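Local coordinates for Esterase/lipase-like protein (Caldicellulosiruptor lactoaceticus 6A, PDB 6A6O), which hydrolyses both acetyl esters and beta-1,4-xylosides, acting as a bifunctional acetyl esterase and xylosidase, at residues L120-P124 against N125-V129; I167-Y171 against P172-L176; E191-P195 against V196-T200; M235-K239 against H240-F244. All blocks are in the same frame, centred on the assembly; numbering follows the deposited sequence.

Interaction 1 of 4, residues L120-P124 against N125-V129; sequences LNIDP and NRIGV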
loop_
_atom_site.group_PDB
_atom_site.type_symbol
_atom_site.label_atom_id
_atom_site.label_comp_id
_atom_site.label_asym_id
_atom_site.label_seq_id
_atom_site.Cartn_x
_atom_site.Cartn_y
_atom_site.Cartn_z
ATOM N N LEU A 120 5.377 -8.577 -17.379
ATOM C CA LEU A 120 6.032 -7.373 -16.880
ATOM C C LEU A 120 7.441 -7.623 -16.360
ATOM O O LEU A 120 8.061 -6.685 -15.849
ATOM C CB LEU A 120 5.194 -6.739 -15.765
ATOM C CG LEU A 120 3.731 -6.399 -16.042
ATOM C CD1 LEU A 120 2.916 -6.527 -14.758
ATOM C CD2 LEU A 120 3.600 -5.003 -16.607
ATOM N N ASN A 121 7.951 -8.857 -16.457
ATOM C CA ASN A 121 9.303 -9.198 -16.011
ATOM C C ASN A 121 9.464 -8.982 -14.505
ATOM O O ASN A 121 10.499 -8.500 -14.032
ATOM C CB ASN A 121 10.364 -8.415 -16.793
ATOM C CG ASN A 121 11.764 -8.935 -16.554
ATOM O OD1 ASN A 121 11.968 -10.131 -16.344
ATOM N ND2 ASN A 121 12.740 -8.031 -16.562
ATOM N N ILE A 122 8.435 -9.355 -13.744
ATOM C CA ILE A 122 8.405 -9.185 -12.293
ATOM C C ILE A 122 8.356 -10.555 -11.626
ATOM O O ILE A 122 7.672 -11.465 -12.109
ATOM C CB ILE A 122 7.193 -8.328 -11.877
ATOM C CG1 ILE A 122 7.441 -6.861 -12.233
ATOM C CG2 ILE A 122 6.860 -8.515 -10.396
ATOM C CD1 ILE A 122 6.176 -6.055 -12.307
ATOM N N ASP A 123 9.080 -10.698 -10.521
ATOM C CA ASP A 123 9.027 -11.918 -9.720
ATOM C C ASP A 123 7.691 -11.968 -8.992
ATOM O O ASP A 123 7.414 -11.080 -8.172
ATOM C CB ASP A 123 10.197 -11.925 -8.746
ATOM C CG ASP A 123 10.263 -13.177 -7.879
ATOM O OD1 ASP A 123 9.348 -14.033 -7.908
ATOM O OD2 ASP A 123 11.274 -13.305 -7.156
ATOM N N PRO A 124 6.822 -12.949 -9.271
ATOM C CA PRO A 124 5.511 -12.972 -8.599
ATOM C C PRO A 124 5.611 -13.220 -7.103
ATOM O O PRO A 124 4.637 -12.977 -6.376
ATOM C CB PRO A 124 4.769 -14.114 -9.311
ATOM C CG PRO A 124 5.866 -15.038 -9.740
ATOM C CD PRO A 124 7.023 -14.133 -10.132
ATOM N N ASN A 125 6.760 -13.676 -6.616
ATOM C CA ASN A 125 6.968 -13.865 -5.189
ATOM C C ASN A 125 7.731 -12.717 -4.549
ATOM O O ASN A 125 8.119 -12.821 -3.385
ATOM C CB ASN A 125 7.678 -15.190 -4.938
ATOM C CG ASN A 125 6.837 -16.361 -5.383
ATOM O OD1 ASN A 125 5.668 -16.455 -5.011
ATOM N ND2 ASN A 125 7.404 -17.232 -6.212
ATOM N N ARG A 126 7.922 -11.616 -5.270
ATOM C CA ARG A 126 8.499 -10.395 -4.712
ATOM C C ARG A 126 7.666 -9.199 -5.177
ATOM O O ARG A 126 8.143 -8.295 -5.861
ATOM C CB ARG A 126 9.967 -10.233 -5.100
ATOM C CG ARG A 126 10.914 -11.145 -4.310
ATOM C CD ARG A 126 12.363 -10.852 -4.626
ATOM N NE ARG A 126 12.692 -11.150 -6.020
ATOM C CZ ARG A 126 13.685 -10.573 -6.697
ATOM N NH1 ARG A 126 14.446 -9.654 -6.115
ATOM N NH2 ARG A 126 13.918 -10.908 -7.962
ATOM N N ILE A 127 6.389 -9.212 -4.804
ATOM C CA ILE A 127 5.464 -8.116 -5.062
ATOM C C ILE A 127 4.985 -7.611 -3.711
ATOM O O ILE A 127 4.193 -8.287 -3.044
ATOM C CB ILE A 127 4.275 -8.552 -5.928
ATOM C CG1 ILE A 127 4.757 -9.007 -7.310
ATOM C CG2 ILE A 127 3.258 -7.411 -6.068
ATOM C CD1 ILE A 127 3.689 -9.734 -8.092
ATOM N N GLY A 128 5.455 -6.428 -3.308
ATOM C CA GLY A 128 5.080 -5.819 -2.053
ATOM C C GLY A 128 4.295 -4.531 -2.260
ATOM O O GLY A 128 4.083 -4.065 -3.380
ATOM N N VAL A 129 3.860 -3.956 -1.142
ATOM C CA VAL A 129 3.105 -2.711 -1.169
ATOM C C VAL A 129 3.756 -1.722 -0.211
ATOM O O VAL A 129 4.349 -2.104 0.805
ATOM C CB VAL A 129 1.610 -2.906 -0.811
ATOM C CG1 VAL A 129 0.899 -3.770 -1.895
ATOM C CG2 VAL A 129 1.472 -3.501 0.606
HETATM O O HOH W 1 9.651 -16.560 -7.967
HETATM O O HOH W 2 13.668 -13.405 -9.483
#

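Interaction 2 of 4, residues I167-Y171 against P172-L176; sequences IVLCY and PVISL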
loop_
_atom_site.group_PDB
_atom_site.type_symbol
_atom_site.label_atom_id
_atom_site.label_comp_id
_atom_site.label_asym_id
_atom_site.label_seq_id
_atom_site.Cartn_x
_atom_site.Cartn_y
_atom_site.Cartn_z
ATOM N N ILE A 167 5.474 -5.436 3.230
ATOM C CA ILE A 167 4.667 -4.241 3.460
ATOM C C ILE A 167 5.574 -3.135 3.986
ATOM O O ILE A 167 6.350 -3.365 4.918
ATOM C CB ILE A 167 3.558 -4.499 4.497
ATOM C CG1 ILE A 167 2.632 -5.637 4.070
ATOM C CG2 ILE A 167 2.767 -3.239 4.733
ATOM C CD1 ILE A 167 1.774 -6.124 5.242
ATOM N N VAL A 168 5.453 -1.933 3.422
ATOM C CA VAL A 168 6.141 -0.755 3.948
ATOM C C VAL A 168 5.079 0.275 4.317
ATOM O O VAL A 168 4.250 0.643 3.479
ATOM C CB VAL A 168 7.142 -0.167 2.943
ATOM C CG1 VAL A 168 7.815 1.078 3.551
ATOM C CG2 VAL A 168 8.179 -1.221 2.550
ATOM N N LEU A 169 5.101 0.731 5.566
ATOM C CA LEU A 169 4.080 1.629 6.090
ATOM C C LEU A 169 4.749 2.920 6.518
ATOM O O LEU A 169 5.640 2.902 7.371
ATOM C CB LEU A 169 3.348 1.003 7.277
ATOM C CG LEU A 169 2.685 -0.330 6.953
ATOM C CD1 LEU A 169 2.065 -0.914 8.225
ATOM C CD2 LEU A 169 1.619 -0.180 5.834
ATOM N N CYS A 170 4.307 4.038 5.949
ATOM C CA CYS A 170 4.936 5.334 6.170
ATOM C C CYS A 170 3.916 6.242 6.829
ATOM O O CYS A 170 2.874 6.535 6.227
ATOM C CB CYS A 170 5.422 5.935 4.851
ATOM S SG CYS A 170 6.394 4.788 3.834
ATOM N N TYR A 171 4.223 6.688 8.067
ATOM C CA TYR A 171 3.275 7.371 8.943
ATOM C C TYR A 171 1.838 6.897 8.707
ATOM O O TYR A 171 0.951 7.707 8.406
ATOM C CB TYR A 171 3.414 8.901 8.797
ATOM C CG TYR A 171 3.634 9.452 7.395
ATOM C CD1 TYR A 171 2.546 9.739 6.553
ATOM C CD2 TYR A 171 4.916 9.721 6.929
ATOM C CE1 TYR A 171 2.751 10.263 5.275
ATOM C CE2 TYR A 171 5.131 10.242 5.659
ATOM C CZ TYR A 171 4.052 10.515 4.840
ATOM O OH TYR A 171 4.284 11.037 3.583
ATOM N N PRO A 172 1.554 5.604 8.911
ATOM C CA PRO A 172 0.249 5.045 8.539
ATOM C C PRO A 172 -0.893 5.371 9.494
ATOM O O PRO A 172 -0.737 5.397 10.717
ATOM C CB PRO A 172 0.509 3.530 8.554
ATOM C CG PRO A 172 1.557 3.382 9.627
ATOM C CD PRO A 172 2.474 4.554 9.392
ATOM N N VAL A 173 -2.060 5.613 8.893
ATOM C CA VAL A 173 -3.336 5.406 9.561
ATOM C C VAL A 173 -3.497 3.912 9.806
ATOM O O VAL A 173 -3.349 3.113 8.880
ATOM C CB VAL A 173 -4.467 5.960 8.683
ATOM C CG1 VAL A 173 -5.833 5.548 9.197
ATOM C CG2 VAL A 173 -4.335 7.496 8.560
ATOM N N ILE A 174 -3.770 3.522 11.054
ATOM C CA ILE A 174 -3.837 2.097 11.388
ATOM C C ILE A 174 -5.137 1.828 12.127
ATOM O O ILE A 174 -5.953 0.986 11.715
ATOM C CB ILE A 174 -2.623 1.654 12.238
ATOM C CG1 ILE A 174 -1.331 1.655 11.411
ATOM C CG2 ILE A 174 -2.849 0.259 12.841
ATOM C CD1 ILE A 174 -1.278 0.612 10.277
ATOM N N SER A 175 -5.331 2.545 13.229
ATOM C CA SER A 175 -6.514 2.403 14.062
ATOM C C SER A 175 -7.623 3.346 13.598
ATOM O O SER A 175 -7.374 4.513 13.270
ATOM C CB SER A 175 -6.155 2.689 15.521
ATOM O OG SER A 175 -7.310 2.741 16.328
ATOM N N LEU A 176 -8.852 2.839 13.591
ATOM C CA LEU A 176 -10.006 3.630 13.183
ATOM C C LEU A 176 -10.652 4.304 14.392
ATOM O O LEU A 176 -11.323 5.326 14.260
ATOM C CB LEU A 176 -11.030 2.752 12.460
ATOM C CG LEU A 176 -10.784 2.515 10.970
ATOM C CD1 LEU A 176 -12.102 2.371 10.223
ATOM C CD2 LEU A 176 -9.947 3.638 10.377
#

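Interaction 3 of 4, residues E191-P195 against V196-T200; sequences ENPDP and VLVWT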
loop_
_atom_site.group_PDB
_atom_site.type_symbol
_atom_site.label_atom_id
_atom_site.label_comp_id
_atom_site.label_asym_id
_atom_site.label_seq_id
_atom_site.Cartn_x
_atom_site.Cartn_y
_atom_site.Cartn_z
ATOM N N GLU A 191 -20.540 8.639 8.946
ATOM C CA GLU A 191 -20.570 9.348 10.221
ATOM C C GLU A 191 -20.993 8.488 11.410
ATOM O O GLU A 191 -20.696 8.859 12.553
ATOM C CB GLU A 191 -21.489 10.569 10.124
ATOM C CG GLU A 191 -20.762 11.886 10.333
ATOM C CD GLU A 191 -21.707 13.038 10.608
ATOM O OE1 GLU A 191 -22.286 13.577 9.640
ATOM O OE2 GLU A 191 -21.873 13.405 11.792
ATOM N N ASN A 192 -21.674 7.364 11.187
ATOM C CA ASN A 192 -22.065 6.453 12.266
ATOM C C ASN A 192 -21.653 5.037 11.894
ATOM O O ASN A 192 -22.500 4.167 11.666
ATOM C CB ASN A 192 -23.566 6.534 12.545
ATOM C CG ASN A 192 -24.018 7.937 12.893
ATOM O OD1 ASN A 192 -23.564 8.519 13.878
ATOM N ND2 ASN A 192 -24.924 8.487 12.089
ATOM N N PRO A 193 -20.353 4.770 11.838
ATOM C CA PRO A 193 -19.891 3.501 11.264
ATOM C C PRO A 193 -20.195 2.314 12.169
ATOM O O PRO A 193 -20.240 2.432 13.398
ATOM C CB PRO A 193 -18.381 3.714 11.116
ATOM C CG PRO A 193 -18.040 4.720 12.175
ATOM C CD PRO A 193 -19.241 5.614 12.310
ATOM N N ASP A 194 -20.426 1.167 11.534
ATOM C CA ASP A 194 -20.618 -0.103 12.225
ATOM C C ASP A 194 -19.401 -0.411 13.101
ATOM O O ASP A 194 -18.276 -0.480 12.583
ATOM C CB ASP A 194 -20.855 -1.192 11.173
ATOM C CG ASP A 194 -20.970 -2.597 11.751
ATOM O OD1 ASP A 194 -20.834 -2.808 12.977
ATOM O OD2 ASP A 194 -21.226 -3.518 10.939
ATOM N N PRO A 195 -19.576 -0.586 14.413
ATOM C CA PRO A 195 -18.441 -0.933 15.286
ATOM C C PRO A 195 -17.673 -2.159 14.841
ATOM O O PRO A 195 -16.474 -2.264 15.134
ATOM C CB PRO A 195 -19.111 -1.178 16.644
ATOM C CG PRO A 195 -20.366 -0.362 16.594
ATOM C CD PRO A 195 -20.821 -0.365 15.167
ATOM N N VAL A 196 -18.335 -3.108 14.175
ATOM C CA VAL A 196 -17.625 -4.278 13.669
ATOM C C VAL A 196 -16.599 -3.859 12.629
ATOM O O VAL A 196 -15.454 -4.327 12.640
ATOM C CB VAL A 196 -18.623 -5.302 13.093
ATOM C CG1 VAL A 196 -17.902 -6.293 12.202
ATOM C CG2 VAL A 196 -19.344 -6.015 14.214
ATOM N N LEU A 197 -16.995 -2.968 11.713
ATOM C CA LEU A 197 -16.059 -2.498 10.697
ATOM C C LEU A 197 -14.965 -1.639 11.311
ATOM O O LEU A 197 -13.810 -1.696 10.877
ATOM C CB LEU A 197 -16.800 -1.719 9.612
ATOM C CG LEU A 197 -17.640 -2.579 8.650
ATOM C CD1 LEU A 197 -18.356 -1.703 7.614
ATOM C CD2 LEU A 197 -16.812 -3.658 7.952
ATOM N N VAL A 198 -15.300 -0.841 12.324
ATOM C CA VAL A 198 -14.257 -0.084 13.012
ATOM C C VAL A 198 -13.194 -1.033 13.554
ATOM O O VAL A 198 -11.991 -0.759 13.474
ATOM C CB VAL A 198 -14.861 0.789 14.125
ATOM C CG1 VAL A 198 -13.748 1.350 15.008
ATOM C CG2 VAL A 198 -15.680 1.925 13.517
ATOM N N TRP A 199 -13.624 -2.169 14.100
ATOM C CA TRP A 199 -12.680 -3.139 14.643
ATOM C C TRP A 199 -11.901 -3.846 13.533
ATOM O O TRP A 199 -10.669 -3.924 13.585
ATOM C CB TRP A 199 -13.423 -4.148 15.523
ATOM C CG TRP A 199 -12.515 -4.974 16.375
ATOM C CD1 TRP A 199 -12.204 -4.761 17.690
ATOM C CD2 TRP A 199 -11.800 -6.147 15.975
ATOM N NE1 TRP A 199 -11.339 -5.733 18.134
ATOM C CE2 TRP A 199 -11.076 -6.599 17.106
ATOM C CE3 TRP A 199 -11.705 -6.866 14.778
ATOM C CZ2 TRP A 199 -10.258 -7.728 17.071
ATOM C CZ3 TRP A 199 -10.888 -7.998 14.743
ATOM C CH2 TRP A 199 -10.173 -8.411 15.887
ATOM N N THR A 200 -12.597 -4.367 12.511
ATOM C CA THR A 200 -11.888 -5.149 11.504
ATOM C C THR A 200 -11.060 -4.276 10.572
ATOM O O THR A 200 -10.120 -4.777 9.948
ATOM C CB THR A 200 -12.860 -6.016 10.692
ATOM O OG1 THR A 200 -13.728 -5.169 9.930
ATOM C CG2 THR A 200 -13.689 -6.911 11.631
#

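Interaction 4 of 4, residues M235-K239 against H240-F244; sequences MALKK and HGVPF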
loop_
_atom_site.group_PDB
_atom_site.type_symbol
_atom_site.label_atom_id
_atom_site.label_comp_id
_atom_site.label_asym_id
_atom_site.label_seq_id
_atom_site.Cartn_x
_atom_site.Cartn_y
_atom_site.Cartn_z
ATOM N N MET A 235 3.259 -3.768 17.815
ATOM C CA MET A 235 2.919 -4.698 18.894
ATOM C C MET A 235 2.217 -5.936 18.341
ATOM O O MET A 235 2.484 -7.065 18.774
ATOM C CB MET A 235 2.031 -4.010 19.936
ATOM C CG MET A 235 2.707 -2.996 20.840
ATOM S SD MET A 235 3.671 -3.786 22.166
ATOM C CE MET A 235 2.399 -4.546 23.171
ATOM N N ALA A 236 1.332 -5.739 17.360
ATOM C CA ALA A 236 0.584 -6.861 16.797
ATOM C C ALA A 236 1.486 -7.779 15.978
ATOM O O ALA A 236 1.350 -9.008 16.042
ATOM C CB ALA A 236 -0.578 -6.337 15.947
ATOM N N LEU A 237 2.410 -7.205 15.201
ATOM C CA LEU A 237 3.360 -8.021 14.447
ATOM C C LEU A 237 4.185 -8.911 15.376
ATOM O O LEU A 237 4.373 -10.106 15.110
ATOM C CB LEU A 237 4.275 -7.121 13.614
ATOM C CG LEU A 237 3.637 -6.387 12.426
ATOM C CD1 LEU A 237 4.525 -5.219 12.009
ATOM C CD2 LEU A 237 3.391 -7.331 11.233
ATOM N N LYS A 238 4.689 -8.346 16.477
ATOM C CA LYS A 238 5.430 -9.166 17.429
ATOM C C LYS A 238 4.531 -10.227 18.045
ATOM O O LYS A 238 4.927 -11.391 18.180
ATOM C CB LYS A 238 6.041 -8.285 18.525
ATOM C CG LYS A 238 6.577 -9.084 19.723
ATOM C CD LYS A 238 7.702 -10.039 19.299
ATOM C CE LYS A 238 7.962 -11.089 20.381
ATOM N NZ LYS A 238 8.496 -10.441 21.602
ATOM N N LYS A 239 3.321 -9.842 18.444
ATOM C CA LYS A 239 2.403 -10.810 19.032
ATOM C C LYS A 239 2.240 -12.037 18.139
ATOM O O LYS A 239 2.121 -13.163 18.635
ATOM C CB LYS A 239 1.053 -10.148 19.299
ATOM C CG LYS A 239 -0.003 -11.026 19.953
ATOM C CD LYS A 239 -1.295 -10.225 20.115
ATOM C CE LYS A 239 -2.529 -11.109 20.252
ATOM N NZ LYS A 239 -3.760 -10.288 20.508
ATOM N N HIS A 240 2.267 -11.848 16.824
ATOM C CA HIS A 240 2.045 -12.950 15.894
ATOM C C HIS A 240 3.323 -13.478 15.273
ATOM O O HIS A 240 3.260 -14.274 14.324
ATOM C CB HIS A 240 1.047 -12.519 14.822
ATOM C CG HIS A 240 -0.329 -12.342 15.372
ATOM N ND1 HIS A 240 -1.197 -13.398 15.536
ATOM C CD2 HIS A 240 -0.964 -11.251 15.861
ATOM C CE1 HIS A 240 -2.321 -12.961 16.078
ATOM N NE2 HIS A 240 -2.203 -11.661 16.287
ATOM N N GLY A 241 4.476 -13.092 15.804
ATOM C CA GLY A 241 5.739 -13.655 15.369
ATOM C C GLY A 241 6.260 -13.168 14.040
ATOM O O GLY A 241 7.110 -13.833 13.449
ATOM N N VAL A 242 5.774 -12.036 13.545
ATOM C CA VAL A 242 6.193 -11.506 12.246
ATOM C C VAL A 242 7.377 -10.579 12.486
ATOM O O VAL A 242 7.239 -9.599 13.237
ATOM C CB VAL A 242 5.050 -10.753 11.555
ATOM C CG1 VAL A 242 5.505 -10.248 10.190
ATOM C CG2 VAL A 242 3.795 -11.634 11.437
ATOM N N PRO A 243 8.541 -10.840 11.894
ATOM C CA PRO A 243 9.677 -9.937 12.100
ATOM C C PRO A 243 9.422 -8.620 11.388
ATOM O O PRO A 243 8.886 -8.588 10.279
ATOM C CB PRO A 243 10.864 -10.695 11.487
ATOM C CG PRO A 243 10.356 -12.096 11.209
ATOM C CD PRO A 243 8.877 -11.954 10.991
ATOM N N PHE A 244 9.804 -7.522 12.038
ATOM C CA PHE A 244 9.510 -6.216 11.476
ATOM C C PHE A 244 10.617 -5.234 11.821
ATOM O O PHE A 244 11.414 -5.440 12.748
ATOM C CB PHE A 244 8.171 -5.672 11.985
ATOM C CG PHE A 244 8.175 -5.364 13.453
ATOM C CD1 PHE A 244 7.868 -6.359 14.371
ATOM C CD2 PHE A 244 8.519 -4.096 13.924
ATOM C CE1 PHE A 244 7.884 -6.098 15.727
ATOM C CE2 PHE A 244 8.535 -3.827 15.297
ATOM C CZ PHE A 244 8.228 -4.832 16.193
#

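Interaction 1 of 4, residues L120-P124 against N125-V129
R126 reaches back to D123, at the other end of a type I turn, and meets its carboxylate with the edge of the guanidinium. The arginine can be followed from its root: CB sits 3.9 Å from D123 OD2, CG and CD stay near the same oxygen, and the bend at chi3 (-65°) then turns NE onto it. This NE-OD2 salt bridge is 2.8 Å long and nearly straight at 169°; it lies in the guanidinium plane but reaches the oxygen on its anti side. Further out, NH2 meets a water that also gives OD2 a weak bond, and NH1 is held by F281 O. The other carboxylate oxygen, OD1, takes N125 N at 2.9 Å from above the carboxylate plane, closing an Asx turn, and a second water links it to N125 ND2. R126 N bonds to D123 O at 3.0 Å, so D123 grips the turn through backbone and side chain alike. Replacing D123 by an alanine would probably leave the R126 guanidinium without its countercharge and N125 N without its side-chain acceptor. On the inner side, I122 CG2 packs on I127 CG1 at 3.8 Å, the two side chains crossing at about a right angle. The turn leads into strand 127-132, beside strand 54-60, with I127 under helix 101-115 and I122 facing F88 of strand 86-91.

Interaction 2 of 4, residues I167-Y171 against P172-L176
Y171 keeps only its CB beside P172, 4.5 Å from P172 CD, while its phenol ring, the flat group here, points away from the proline; with chi1 at 40° its CG sits between the backbone N and carbonyl carbon. H254 and W217 meet that ring edge-to-face, and its OH is hydrogen-bonded to E72 OE2 and G257 N. The P172 ring lies instead against L169, three residues back on strand 167-170: its CG comes within 3.8 Å of L169 CB, and its CB within 4.0 Å of the same carbon. Y171 has positive phi (31°), which bends the chain as it leaves the strand. C170 O lies 3.1 Å from P172 N, which has no hydrogen to give. Past the proline the chain comes round far enough for I174 CD1 to touch L169 CD1 at 4.2 Å. I174 is bent at chi2 (-66°), which folds CD1 back toward the leucine. The contact is thus wholly apolar, and L169 and I174 both also rest on helix 134-142. This is the C-terminal end of an inner parallel strand in an alpha/beta-hydrolase fold, where the active-site loops gather; the Y171 side chain touches S133, D222 and H254, which have the geometry of a Ser-His-Asp triad and probably form the esterase site.

Interaction 3 of 4, residues E191-P195 against V196-T200
D194 holds its CG trans to the backbone N (chi1 176°), and with chi2 near zero this brings OD1 round to V196 N, two residues on. The result is the N-cap of helix 195-200, closed as an Asx turn: V196 N donates to D194 OD1 over 2.8 Å, the oxygen being met from well above the carboxylate plane. P195 fills the first helical position, where the lack of an N-H costs nothing, so V196 carries the first amide hydrogen that the cap can take. A negative carboxylate at this end is likely to sit well with the helix dipole. V196 lies alongside the aspartate and points the same way, its CB 3.3 Å from OD1.

The aspartate also serves the helix through its backbone, since D194 O accepts V198 N at 3.0 Å. One residue on, the same i to i+4 pattern repeats: W199 N reaches P195 O at 3.0 Å. On the flank of the cap, P193 and V198 form a hydrophobic staple, joining the residue before the N-cap to the fourth residue of the helix. Both residues also lean on K185 of helix 182-189, and V198 reaches L176 and A177, so the staple faces helix 182-189 and the loop at L176 and A177. V198 CG2, anti to the carbonyl carbon, points back toward the start of the helix and meets P193 CG at 3.9 Å.

Interaction 4 of 4, residues M235-K239 against H240-F244
L237 and V242 meet across the end of helix 228-239, which closes in a Schellman motif. Its backbone bonds come first. V242 N reaches back to L237 O at 2.9 Å, and G241 N bonds to K238 O at 3.0 Å. G241 stands at the C-prime position with phi of 76°, a value that suits glycine and lets the chain reverse. H240 N still bonds to A236 O at 3.1 Å and, weakly, to L237 O.

The apolar contacts hang on L237. Its CD2 packs on V242 CG1 at 3.8 Å, the hydrophobic pairing that goes with a Schellman ending, while its CD1 touches F244 CB at 3.7 Å. With chi1 at 67°, the F244 ring turns back to the helix, where CD1 lies near L237 CB and CE1 reaches K238 CB at 4.0 Å.

The remaining contacts are van der Waals ones made by polar residues near the surface. A236 O is at the edge of the imidazole and in its plane, 3.2 Å from H240 CD2. K239 is stretched out beside the ring, pointing the same way, and its CE passes 4.0 Å from H240 NE2. Putting an alanine at H240 would remove the ring that K239 lies beside, probably setting the lysine chain free to turn. L237 continues inward onto T214 and L216 of strand 214-219. The corner leads from helix 228-239 to strand 244-249, the outermost strand on that side of the sheet.

In the fold
Only interaction 2 is fully buried; interactions 1 and 4 are partly so, and interaction 3 sits on the surface. Interactions 1 and 2 share the central sheet: strands 127-132 and 167-170 are neighbours in it, and V129 O probably bonds to V168 N. Interaction 2 also touches interaction 3, where L176 CB packs on V198 O. Interaction 4 stands apart, about 6 Å from interaction 2 at the nearest atoms. Chemistry follows place: a salt bridge and waters fix the turn entering a strand, the contact across the buried strand exit is made by apolar carbon, and helix 195-200 starts under a carboxylate cap, while helix 228-239 ends in a Schellman motif.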